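Local coordinates for protein TRAP dicarboxylate transporter-DctP subunit (Rhodobacter sphaeroides, PDB 4PE3) that probably captures a small solute, likely an organic acid, in the periplasm and delivers it to a TRAP-type membrane transporter, at residues A[94-99]-A[104-109]; A[199-204]-A[226-231]; A[212-215]-A[219-222]; A[318-321]-A[326-329]. One frame throughout, in Å; residues are numbered along the deposited sequence. Where two conformers were deposited one is given.

Interaction 1 of 4, residues A[94-99]-A[104-109]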
loop_
_atom_site.group_PDB
_atom_site.type_symbol
_atom_site.label_atom_id
_atom_site.label_comp_id
_atom_site.label_asym_id
_atom_site.label_seq_id
_atom_site.Cartn_x
_atom_site.Cartn_y
_atom_site.Cartn_z
ATOM N N THR A 94 6.734 5.715 -6.215
ATOM C CA THR A 94 5.847 6.632 -5.524
ATOM C C THR A 94 4.481 6.037 -5.178
ATOM O O THR A 94 4.115 4.975 -5.658
ATOM C CB THR A 94 5.665 7.931 -6.346
ATOM O OG1 THR A 94 5.108 8.945 -5.506
ATOM C CG2 THR A 94 4.756 7.692 -7.549
ATOM N N ASP A 95 3.766 6.755 -4.336
ATOM C CA ASP A 95 2.472 6.344 -3.818
ATOM C C ASP A 95 1.451 6.678 -4.864
ATOM O O ASP A 95 1.160 7.844 -5.125
ATOM C CB ASP A 95 2.208 7.158 -2.547
ATOM C CG ASP A 95 0.991 6.715 -1.778
ATOM O OD1 ASP A 95 -0.034 6.358 -2.384
ATOM O OD2 ASP A 95 1.066 6.766 -0.527
ATOM N N THR A 96 0.870 5.648 -5.471
ATOM C CA THR A 96 -0.095 5.833 -6.556
ATOM C C THR A 96 -1.341 6.600 -6.102
ATOM O O THR A 96 -1.998 7.266 -6.903
ATOM C CB THR A 96 -0.460 4.457 -7.164
ATOM O OG1 THR A 96 0.738 3.850 -7.657
ATOM C CG2 THR A 96 -1.493 4.565 -8.291
ATOM N N SER A 97 -1.630 6.572 -4.805
ATOM C CA SER A 97 -2.768 7.314 -4.291
ATOM C C SER A 97 -2.609 8.827 -4.463
ATOM O O SER A 97 -3.606 9.551 -4.445
ATOM C CB SER A 97 -3.010 6.983 -2.821
ATOM O OG SER A 97 -2.072 7.630 -2.006
ATOM N N TYR A 98 -1.380 9.292 -4.653
ATOM C CA TYR A 98 -1.141 10.713 -4.882
ATOM C C TYR A 98 -1.876 11.247 -6.103
ATOM O O TYR A 98 -2.084 12.456 -6.242
ATOM C CB TYR A 98 0.347 10.965 -5.077
ATOM C CG TYR A 98 1.215 10.829 -3.841
ATOM C CD1 TYR A 98 0.686 10.917 -2.559
ATOM C CD2 TYR A 98 2.575 10.615 -3.968
ATOM C CE1 TYR A 98 1.508 10.804 -1.433
ATOM C CE2 TYR A 98 3.391 10.504 -2.862
ATOM C CZ TYR A 98 2.850 10.592 -1.605
ATOM O OH TYR A 98 3.684 10.482 -0.513
ATOM N N PHE A 99 -2.304 10.346 -6.981
ATOM C CA PHE A 99 -2.866 10.771 -8.260
ATOM C C PHE A 99 -4.374 10.585 -8.329
ATOM O O PHE A 99 -4.963 10.659 -9.414
ATOM C CB PHE A 99 -2.111 10.051 -9.384
ATOM C CG PHE A 99 -0.611 10.147 -9.236
ATOM C CD1 PHE A 99 0.014 11.383 -9.279
ATOM C CD2 PHE A 99 0.170 9.021 -9.044
ATOM C CE1 PHE A 99 1.389 11.493 -9.105
ATOM C CE2 PHE A 99 1.549 9.128 -8.872
ATOM C CZ PHE A 99 2.155 10.369 -8.921
ATOM N N PRO A 104 -10.523 8.860 -9.995
ATOM C CA PRO A 104 -10.700 8.110 -8.738
ATOM C C PRO A 104 -10.169 6.676 -8.801
ATOM O O PRO A 104 -9.942 6.053 -7.761
ATOM C CB PRO A 104 -12.213 8.107 -8.508
ATOM C CG PRO A 104 -12.817 8.994 -9.567
ATOM C CD PRO A 104 -11.790 9.286 -10.611
ATOM N N ALA A 105 -9.985 6.135 -9.999
ATOM C CA ALA A 105 -9.408 4.804 -10.143
ATOM C C ALA A 105 -8.055 4.697 -9.455
ATOM O O ALA A 105 -7.676 3.637 -8.965
ATOM C CB ALA A 105 -9.262 4.445 -11.615
ATOM N N PHE A 106 -7.295 5.790 -9.466
ATOM C CA PHE A 106 -5.974 5.776 -8.860
ATOM C C PHE A 106 -6.069 5.499 -7.366
ATOM O O PHE A 106 -5.276 4.721 -6.832
ATOM C CB PHE A 106 -5.230 7.096 -9.128
ATOM C CG PHE A 106 -4.670 7.221 -10.530
ATOM C CD1 PHE A 106 -3.545 6.506 -10.906
ATOM C CD2 PHE A 106 -5.278 8.045 -11.469
ATOM C CE1 PHE A 106 -3.029 6.612 -12.189
ATOM C CE2 PHE A 106 -4.765 8.157 -12.745
ATOM C CZ PHE A 106 -3.628 7.445 -13.094
ATOM N N GLY A 107 -7.021 6.147 -6.702
ATOM C CA GLY A 107 -7.207 5.960 -5.267
ATOM C C GLY A 107 -7.644 4.543 -4.953
ATOM O O GLY A 107 -7.180 3.911 -3.988
ATOM N N LEU A 108 -8.563 4.039 -5.772
ATOM C CA LEU A 108 -9.113 2.715 -5.534
ATOM C C LEU A 108 -8.083 1.595 -5.739
ATOM O O LEU A 108 -7.933 0.709 -4.894
ATOM C CB LEU A 108 -10.367 2.471 -6.388
ATOM C CG LEU A 108 -10.999 1.097 -6.195
ATOM C CD1 LEU A 108 -11.506 0.925 -4.763
ATOM C CD2 LEU A 108 -12.130 0.860 -7.197
ATOM N N ILE A 109 -7.342 1.629 -6.841
ATOM C CA ILE A 109 -6.348 0.589 -7.062
ATOM C C ILE A 109 -5.176 0.714 -6.064
ATOM O O ILE A 109 -4.565 -0.287 -5.685
ATOM C CB ILE A 109 -5.796 0.599 -8.512
ATOM C CG1 ILE A 109 -5.147 -0.740 -8.810
ATOM C CG2 ILE A 109 -4.821 1.786 -8.761
ATOM C CD1 ILE A 109 -4.756 -0.902 -10.276
#

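Interaction 2 of 4, residues A[199-204]-A[226-231]. With ZN (zinc ion), chain I; IMD (imidazole), chain B.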
loop_
_atom_site.group_PDB
_atom_site.type_symbol
_atom_site.label_atom_id
_atom_site.label_comp_id
_atom_site.label_asym_id
_atom_site.label_seq_id
_atom_site.Cartn_x
_atom_site.Cartn_y
_atom_site.Cartn_z
ATOM N N GLU A 199 -1.561 12.878 17.194
ATOM C CA GLU A 199 -2.548 12.988 18.263
ATOM C C GLU A 199 -3.222 11.654 18.569
ATOM O O GLU A 199 -4.072 11.556 19.450
ATOM C CB GLU A 199 -3.592 14.052 17.910
ATOM C CG GLU A 199 -2.986 15.445 17.744
ATOM C CD GLU A 199 -3.992 16.521 17.402
ATOM O OE1 GLU A 199 -5.080 16.483 17.987
ATOM O OE2 GLU A 199 -3.680 17.382 16.549
ATOM N N VAL A 200 -2.826 10.600 17.878
ATOM C CA VAL A 200 -3.485 9.315 18.075
ATOM C C VAL A 200 -3.240 8.745 19.473
ATOM O O VAL A 200 -4.170 8.301 20.136
ATOM C CB VAL A 200 -3.048 8.312 17.008
ATOM C CG1 VAL A 200 -3.533 6.909 17.325
ATOM C CG2 VAL A 200 -3.582 8.774 15.643
ATOM N N TYR A 201 -1.991 8.774 19.932
ATOM C CA TYR A 201 -1.628 8.173 21.207
ATOM C C TYR A 201 -2.423 8.822 22.340
ATOM O O TYR A 201 -3.061 8.132 23.150
ATOM C CB TYR A 201 -0.122 8.322 21.443
ATOM C CG TYR A 201 0.395 7.686 22.712
ATOM C CD1 TYR A 201 0.311 8.345 23.926
ATOM C CD2 TYR A 201 0.988 6.447 22.691
ATOM C CE1 TYR A 201 0.768 7.765 25.084
ATOM C CE2 TYR A 201 1.456 5.856 23.850
ATOM C CZ TYR A 201 1.351 6.532 25.042
ATOM O OH TYR A 201 1.831 5.962 26.212
ATOM N N THR A 202 -2.383 10.146 22.428
ATOM C CA THR A 202 -3.067 10.814 23.516
ATOM C C THR A 202 -4.572 10.640 23.418
ATOM O O THR A 202 -5.258 10.488 24.430
ATOM C CB THR A 202 -2.688 12.314 23.619
ATOM O OG1 THR A 202 -2.967 12.987 22.390
ATOM C CG2 THR A 202 -1.227 12.457 23.940
ATOM N N SER A 203 -5.098 10.616 22.195
ATOM C CA SER A 203 -6.535 10.444 22.001
ATOM C C SER A 203 -7.008 9.069 22.460
ATOM O O SER A 203 -8.110 8.942 22.994
ATOM C CB SER A 203 -6.900 10.677 20.538
ATOM O OG SER A 203 -6.674 12.031 20.197
ATOM N N LEU A 204 -6.187 8.047 22.250
ATOM C CA LEU A 204 -6.485 6.723 22.817
ATOM C C LEU A 204 -6.490 6.806 24.335
ATOM O O LEU A 204 -7.425 6.352 24.999
ATOM C CB LEU A 204 -5.440 5.704 22.400
ATOM C CG LEU A 204 -5.576 5.163 20.996
ATOM C CD1 LEU A 204 -4.303 4.491 20.521
ATOM C CD2 LEU A 204 -6.767 4.163 20.891
ATOM N N ASN A 226 0.324 -0.236 21.190
ATOM C CA ASN A 226 -0.160 -1.550 21.592
ATOM C C ASN A 226 -0.075 -1.736 23.098
ATOM O O ASN A 226 -0.752 -2.613 23.653
ATOM C CB ASN A 226 0.623 -2.639 20.892
ATOM C CG ASN A 226 0.443 -2.608 19.381
ATOM O OD1 ASN A 226 -0.592 -2.192 18.870
ATOM N ND2 ASN A 226 1.447 -3.053 18.677
ATOM N N ASP A 227 0.726 -0.914 23.768
ATOM C CA ASP A 227 0.802 -0.958 25.209
ATOM C C ASP A 227 -0.425 -0.298 25.847
ATOM O O ASP A 227 -0.970 -0.814 26.824
ATOM C CB ASP A 227 2.053 -0.265 25.731
ATOM C CG ASP A 227 3.323 -1.018 25.430
ATOM O OD1 ASP A 227 3.388 -1.890 24.563
ATOM O OD2 ASP A 227 4.321 -0.705 26.100
ATOM N N ILE A 228 -0.862 0.828 25.297
ATOM C CA ILE A 228 -2.024 1.538 25.818
ATOM C C ILE A 228 -3.351 0.981 25.266
ATOM O O ILE A 228 -4.414 1.208 25.858
ATOM C CB ILE A 228 -1.921 3.064 25.583
ATOM C CG1 ILE A 228 -1.914 3.415 24.111
ATOM C CG2 ILE A 228 -0.662 3.616 26.275
ATOM C CD1 ILE A 228 -2.033 4.909 23.855
ATOM N N ALA A 229 -3.260 0.203 24.195
ATOM C CA ALA A 229 -4.419 -0.357 23.487
ATOM C C ALA A 229 -4.055 -1.802 23.182
ATOM O O ALA A 229 -3.470 -2.113 22.147
ATOM C CB ALA A 229 -4.688 0.438 22.227
ATOM N N PRO A 230 -4.341 -2.711 24.125
ATOM C CA PRO A 230 -3.679 -4.020 24.131
ATOM C C PRO A 230 -4.394 -5.129 23.339
ATOM O O PRO A 230 -4.155 -6.292 23.611
ATOM C CB PRO A 230 -3.593 -4.348 25.633
ATOM C CG PRO A 230 -4.778 -3.664 26.215
ATOM C CD PRO A 230 -5.003 -2.416 25.421
ATOM N N HIS A 231 -5.150 -4.755 22.316
ATOM C CA HIS A 231 -5.807 -5.712 21.435
ATOM C C HIS A 231 -5.576 -5.401 19.962
ATOM O O HIS A 231 -6.518 -5.245 19.181
ATOM C CB HIS A 231 -7.315 -5.732 21.715
ATOM C CG HIS A 231 -7.671 -6.378 23.008
ATOM N ND1 HIS A 231 -7.491 -7.723 23.236
ATOM C CD2 HIS A 231 -8.175 -5.862 24.152
ATOM C CE1 HIS A 231 -7.880 -8.014 24.464
ATOM N NE2 HIS A 231 -8.285 -6.901 25.043
HETATM ZN ZN ZN I . 4.669 0.554 27.469
HETATM N N1 IMD B . -7.035 17.758 15.624
HETATM C C2 IMD B . -6.453 18.308 14.548
HETATM N N3 IMD B . -7.115 17.883 13.448
HETATM C C4 IMD B . -8.134 17.073 13.835
HETATM C C5 IMD B . -8.077 16.997 15.221
#

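Interaction 3 of 4, residues A[212-215]-A[219-222]. With ZN (zinc ion), chain F; ZN (zinc ion), chain H.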
loop_
_atom_site.group_PDB
_atom_site.type_symbol
_atom_site.label_atom_id
_atom_site.label_comp_id
_atom_site.label_asym_id
_atom_site.label_seq_id
_atom_site.Cartn_x
_atom_site.Cartn_y
_atom_site.Cartn_z
ATOM N N ALA A 212 -7.564 2.632 16.144
ATOM C CA ALA A 212 -6.984 3.500 15.141
ATOM C C ALA A 212 -6.339 2.779 14.002
ATOM O O ALA A 212 -5.674 1.767 14.179
ATOM C CB ALA A 212 -5.933 4.416 15.786
ATOM N N ASP A 213 -6.524 3.361 12.818
ATOM C CA ASP A 213 -5.548 3.257 11.751
ATOM C C ASP A 213 -4.305 4.011 12.182
ATOM O O ASP A 213 -4.405 5.168 12.559
ATOM C CB ASP A 213 -6.155 3.892 10.485
ATOM C CG ASP A 213 -5.201 3.920 9.317
ATOM O OD1 ASP A 213 -4.039 4.344 9.491
ATOM O OD2 ASP A 213 -5.623 3.548 8.197
ATOM N N TYR A 214 -3.148 3.367 12.145
ATOM C CA TYR A 214 -1.900 4.073 12.336
ATOM C C TYR A 214 -0.960 3.566 11.243
ATOM O O TYR A 214 -1.118 3.980 10.047
ATOM C CB TYR A 214 -1.379 3.941 13.781
ATOM C CG TYR A 214 -0.334 4.983 14.127
ATOM C CD1 TYR A 214 -0.678 6.324 14.248
ATOM C CD2 TYR A 214 0.992 4.630 14.297
ATOM C CE1 TYR A 214 0.274 7.284 14.524
ATOM C CE2 TYR A 214 1.956 5.589 14.587
ATOM C CZ TYR A 214 1.578 6.897 14.706
ATOM O OH TYR A 214 2.536 7.833 15.008
ATOM N N SER A 215 -0.110 2.597 11.558
ATOM C CA SER A 215 0.935 2.143 10.654
ATOM C C SER A 215 1.130 0.619 10.698
ATOM O O SER A 215 0.219 -0.112 11.131
ATOM C CB SER A 215 2.237 2.878 10.995
ATOM O OG SER A 215 3.294 2.628 10.079
ATOM N N VAL A 219 5.932 -0.177 13.795
ATOM C CA VAL A 219 5.770 1.210 14.174
ATOM C C VAL A 219 4.764 1.340 15.287
ATOM O O VAL A 219 5.014 2.068 16.259
ATOM C CB VAL A 219 5.358 2.070 12.945
ATOM C CG1 VAL A 219 4.953 3.474 13.348
ATOM C CG2 VAL A 219 6.493 2.107 11.915
ATOM N N ASN A 220 3.629 0.654 15.163
ATOM C CA ASN A 220 2.591 0.753 16.189
ATOM C C ASN A 220 3.164 0.347 17.536
ATOM O O ASN A 220 2.883 0.998 18.580
ATOM C CB ASN A 220 1.394 -0.131 15.845
ATOM C CG ASN A 220 0.678 0.294 14.596
ATOM O OD1 ASN A 220 0.946 1.338 14.020
ATOM N ND2 ASN A 220 -0.257 -0.561 14.144
ATOM N N GLN A 221 3.954 -0.710 17.522
ATOM C CA GLN A 221 4.585 -1.253 18.721
ATOM C C GLN A 221 5.613 -0.285 19.303
ATOM O O GLN A 221 5.599 0.029 20.493
ATOM C CB GLN A 221 5.246 -2.597 18.430
ATOM C CG GLN A 221 5.817 -3.287 19.697
ATOM C CD GLN A 221 4.755 -3.704 20.712
ATOM O OE1 GLN A 221 3.611 -3.941 20.371
ATOM N NE2 GLN A 221 5.154 -3.782 21.991
ATOM N N ASP A 222 6.488 0.230 18.448
ATOM C CA ASP A 222 7.532 1.157 18.890
ATOM C C ASP A 222 6.960 2.428 19.477
ATOM O O ASP A 222 7.583 3.048 20.359
ATOM C CB ASP A 222 8.426 1.566 17.723
ATOM C CG ASP A 222 9.572 0.632 17.487
ATOM O OD1 ASP A 222 9.787 -0.348 18.223
ATOM O OD2 ASP A 222 10.312 0.900 16.510
HETATM ZN ZN ZN F . -2.590 4.008 8.178
HETATM ZN ZN ZN H . 12.092 0.024 16.366
HETATM O O HOH W 1 -3.689 3.750 6.410
HETATM O O HOH W 2 -1.737 5.794 7.914
#

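Interaction 4 of 4, residues A[318-321]-A[326-329]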
loop_
_atom_site.group_PDB
_atom_site.type_symbol
_atom_site.label_atom_id
_atom_site.label_comp_id
_atom_site.label_asym_id
_atom_site.label_seq_id
_atom_site.Cartn_x
_atom_site.Cartn_y
_atom_site.Cartn_z
ATOM N N LYS A 318 -19.227 2.313 -4.828
ATOM C CA LYS A 318 -19.552 3.733 -4.944
ATOM C C LYS A 318 -18.454 4.454 -5.694
ATOM O O LYS A 318 -18.719 5.331 -6.515
ATOM C CB LYS A 318 -19.747 4.368 -3.570
ATOM C CG LYS A 318 -20.958 3.825 -2.858
ATOM C CD LYS A 318 -21.042 4.324 -1.428
ATOM C CE LYS A 318 -22.179 3.663 -0.678
ATOM N NZ LYS A 318 -22.269 4.209 0.701
ATOM N N VAL A 319 -17.211 4.087 -5.420
ATOM C CA VAL A 319 -16.095 4.715 -6.100
ATOM C C VAL A 319 -16.103 4.292 -7.570
ATOM O O VAL A 319 -15.794 5.098 -8.442
ATOM C CB VAL A 319 -14.760 4.347 -5.432
ATOM C CG1 VAL A 319 -13.587 4.935 -6.218
ATOM C CG2 VAL A 319 -14.748 4.834 -3.977
ATOM N N ALA A 320 -16.434 3.031 -7.820
ATOM C CA ALA A 320 -16.502 2.496 -9.181
ATOM C C ALA A 320 -17.419 3.329 -10.055
ATOM O O ALA A 320 -17.150 3.481 -11.233
ATOM C CB ALA A 320 -16.979 1.042 -9.150
ATOM N N GLY A 321 -18.501 3.858 -9.493
ATOM C CA GLY A 321 -19.459 4.626 -10.279
ATOM C C GLY A 321 -18.964 6.018 -10.660
ATOM O O GLY A 321 -19.635 6.709 -11.435
ATOM N N ALA A 326 -12.429 3.601 -12.858
ATOM C CA ALA A 326 -12.677 3.098 -11.509
ATOM C C ALA A 326 -13.552 1.850 -11.561
ATOM O O ALA A 326 -13.314 0.886 -10.829
ATOM C CB ALA A 326 -13.311 4.169 -10.630
ATOM N N GLN A 327 -14.537 1.844 -12.453
ATOM C CA GLN A 327 -15.369 0.669 -12.617
ATOM C C GLN A 327 -14.553 -0.522 -13.125
ATOM O O GLN A 327 -14.744 -1.658 -12.676
ATOM C CB GLN A 327 -16.510 0.960 -13.587
ATOM C CG GLN A 327 -17.428 -0.219 -13.799
ATOM C CD GLN A 327 -18.281 -0.524 -12.595
ATOM O OE1 GLN A 327 -18.955 0.356 -12.051
ATOM N NE2 GLN A 327 -18.249 -1.776 -12.153
ATOM N N LYS A 328 -13.610 -0.260 -14.024
ATOM C CA LYS A 328 -12.748 -1.318 -14.522
ATOM C C LYS A 328 -11.835 -1.871 -13.418
ATOM O O LYS A 328 -11.621 -3.073 -13.338
ATOM C CB LYS A 328 -11.908 -0.805 -15.681
ATOM C CG LYS A 328 -11.218 -1.897 -16.469
ATOM C CD LYS A 328 -10.872 -1.414 -17.877
ATOM C CE LYS A 328 -10.296 -2.521 -18.740
ATOM N NZ LYS A 328 -9.308 -2.000 -19.722
ATOM N N VAL A 329 -11.262 -0.991 -12.598
ATOM C CA VAL A 329 -10.496 -1.445 -11.432
ATOM C C VAL A 329 -11.387 -2.313 -10.526
ATOM O O VAL A 329 -11.014 -3.428 -10.142
ATOM C CB VAL A 329 -9.914 -0.259 -10.643
ATOM C CG1 VAL A 329 -9.359 -0.750 -9.299
ATOM C CG2 VAL A 329 -8.838 0.472 -11.466
#

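Interaction 1 of 4, residues A[94-99]-A[104-109]
Phe106 meets Thr96 and Phe99 where strand 91-95, part of the five-stranded mixed sheet of this periplasmic solute-binding fold, passes through a 3-10 turn toward helix 104-110. Phe106 CG stands anti to the carbonyl carbon of the same residue (chi1 -77°), which carries the ring off the helix and back against the turn. Two different approaches then meet one ring. Over one face, offset toward the rim, comes CB of Phe99, a CH-pi contact in which CB lies 4.2 Å from the Phe106 centroid and 18° off the ring normal, while the Phe99 ring itself leads away. At the edge, in the ring plane, Thr96 CG2 stops 3.8 Å from Phe106 CD1, the two side chains crossing at about a right angle. The hydroxyl branch of Thr96 serves another purpose: OG1 is hydrogen-bonded to Glu244 OE1. A serine in place of Phe106 removes the ring face under Phe99 CB and the edge met by the Thr96 methyl, and would probably open a gap beside Leu138 and Ile139. Asp95 opens the 3-10 segment with an Asx turn, in which Ser97 N donates to Asp95 OD1 at 2.9 Å, on the anti side of the carboxylate and 15° out of its plane.

Interaction 2 of 4, residues A[199-204]-A[226-231]
Tyr201 holds CG anti to its backbone nitrogen (chi1 -178°), sending the phenol ring out toward Ile228, whose CG1 takes the crowded position between backbone N and carbonyl carbon (chi1 64°) and so aims CD1 back at the ring. The result is a CH-pi contact: Ile228 CD1 sits over one face of Tyr201, 3.6 Å from the centroid and 15° off the normal, shifted toward the CD2-CE2 rim. The second branch of the isoleucine works farther out, with Ile228 CG2 3.4 Å from Tyr201 OH, so that one residue lines the ring from its middle to its hydroxyl. One turn along the helix from Tyr201, Leu204 CB approaches Ile228 CD1 to 3.8 Å, its side chain running at about a right angle to the isoleucine, and Leu204 CD1 lies more loosely by the methyl of Ala229. An alanine at Tyr201 strips the aromatic face from Ile228 CD1, which keeps Leu204, and is likely to leave a gap by CG2. Away from the interface, Glu199 O is gripped by two donors of Ser203, N and OG, reaching it from opposite faces of its plane; the hydroxyl bond, Ser203 OG to Glu199 O, measures 2.7 Å. Asp227 OD2 binds a zinc ion. Met225 and Val158 extend the apolar layer, which packs helices 200-206 and 225-228 against strand 157-159, helix packing on a sheet as in the alpha/beta lobes of TRAP solute-binding proteins.

Interaction 3 of 4, residues A[212-215]-A[219-222]
Asn220 OD1 meets the Tyr214 ring at its edge, in the ring plane, 3.3 Å from Tyr214 CD2, with the ring and amide planes turned 54° apart and the side chains sliding past each other in opposite directions. Obliquely to the same ring, Val219 CG1 comes 3.9 Å from Tyr214 CE2. Because Tyr214 CG is anti to the backbone N (chi1 -162°), the ring is extended toward helix 217-223; Met225 of helix 225-228 and Val200 of helix 200-206 touch it as well. The amide oxygen has a stronger partner than the ring edge. Ser215 N donates to Asn220 OD1 at 3.0 Å, in the carbonyl plane and on a lone pair, though the bond is bent to 142°. From the other end of the amide, Asn220 ND2 gives a weak bond of 3.1 Å to Ser215 O, and a second weak one to Ala156 O. One asparagine thus bonds both the amide and the carbonyl of Ser215, and the two bonds together favour one rotation of the amide. The setting is a beta-to-alpha turn: the chain passes from strand 211-213, in the four-stranded sheet, to helix 217-223. Val219 lies against the serine side chain, its CB 3.6 Å from Ser215 OG. On the strand side, Asp213 OD1 (2.0 Å) and Tyr214 O (2.4 Å) bind a zinc ion together with Glu155 and two waters. The other carboxylate oxygen, Asp213 OD2, accepts a hydrogen bond of 2.6 Å from water 1 of that zinc and is also hydrogen-bonded to His238 NE2.

Interaction 4 of 4, residues A[318-321]-A[326-329]
The Ala320 methyl faces the folded Gln327 side chain, reaching both its amide end and its root, with Ala320 CB 3.6 Å from Gln327 OE1 and 3.8 Å from Gln327 CA. The glutamine makes this possible by starting with CG anti to its backbone N and then bending at chi2 (71°), which folds its amide back across the alanine instead of extending it. The other end of that amide is held within its own helix, Gln327 NE2 being hydrogen-bonded to Asp331 OD1, which is consistent with OE1, rather than NE2, facing Ala320. On the neighbouring position Ala326 points its CB at the opposing backbone, 3.4 Å from Val319 O, with Val319 CG1 only a loose 4.5 Å from the same CB. Helix 302-320 and helix 324-339 are two consecutive helices joined by a short turn, a helical hairpin. The alanines let the backbones come close: Ala320 CA lies 3.8 Å from Ala326 C, and the CA atoms of Ala320 and Gln327 are 4.1 Å apart. Closeness does not amount to bonding here, for Ala320 O and Gln327 N are 3.3 Å apart at too poor an angle for a hydrogen bond. Toward helix 104-110, Val319 touches Pro104, and Val329 packs on Ala105, Leu108 and Ile109. Lys328, turned from the contact, has its NZ in a salt bridge with Glu137 OE1.

From the N terminus, interaction 1 closes a short loop first, joining the end of strand 91-95 to helix 104-110. Interaction 2 opens next at helix 200-206 and closes a longer excursion at helix 225-228; within that excursion interaction 3 opens and shuts, linking strand 211-213 to helix 217-223. The two touch, Asn226 ND2 and Gln221 OE1 forming a probable hydrogen bond. Interaction 4 comes last, in the hairpin of 318-321 and 326-329, yet it packs directly on interaction 1 through Leu108 and Val329, joining distant sequence. No contacts cross. Interactions 1 and 3 lie on opposite sides of the chain's centre, their nearest atoms about 11 Å apart.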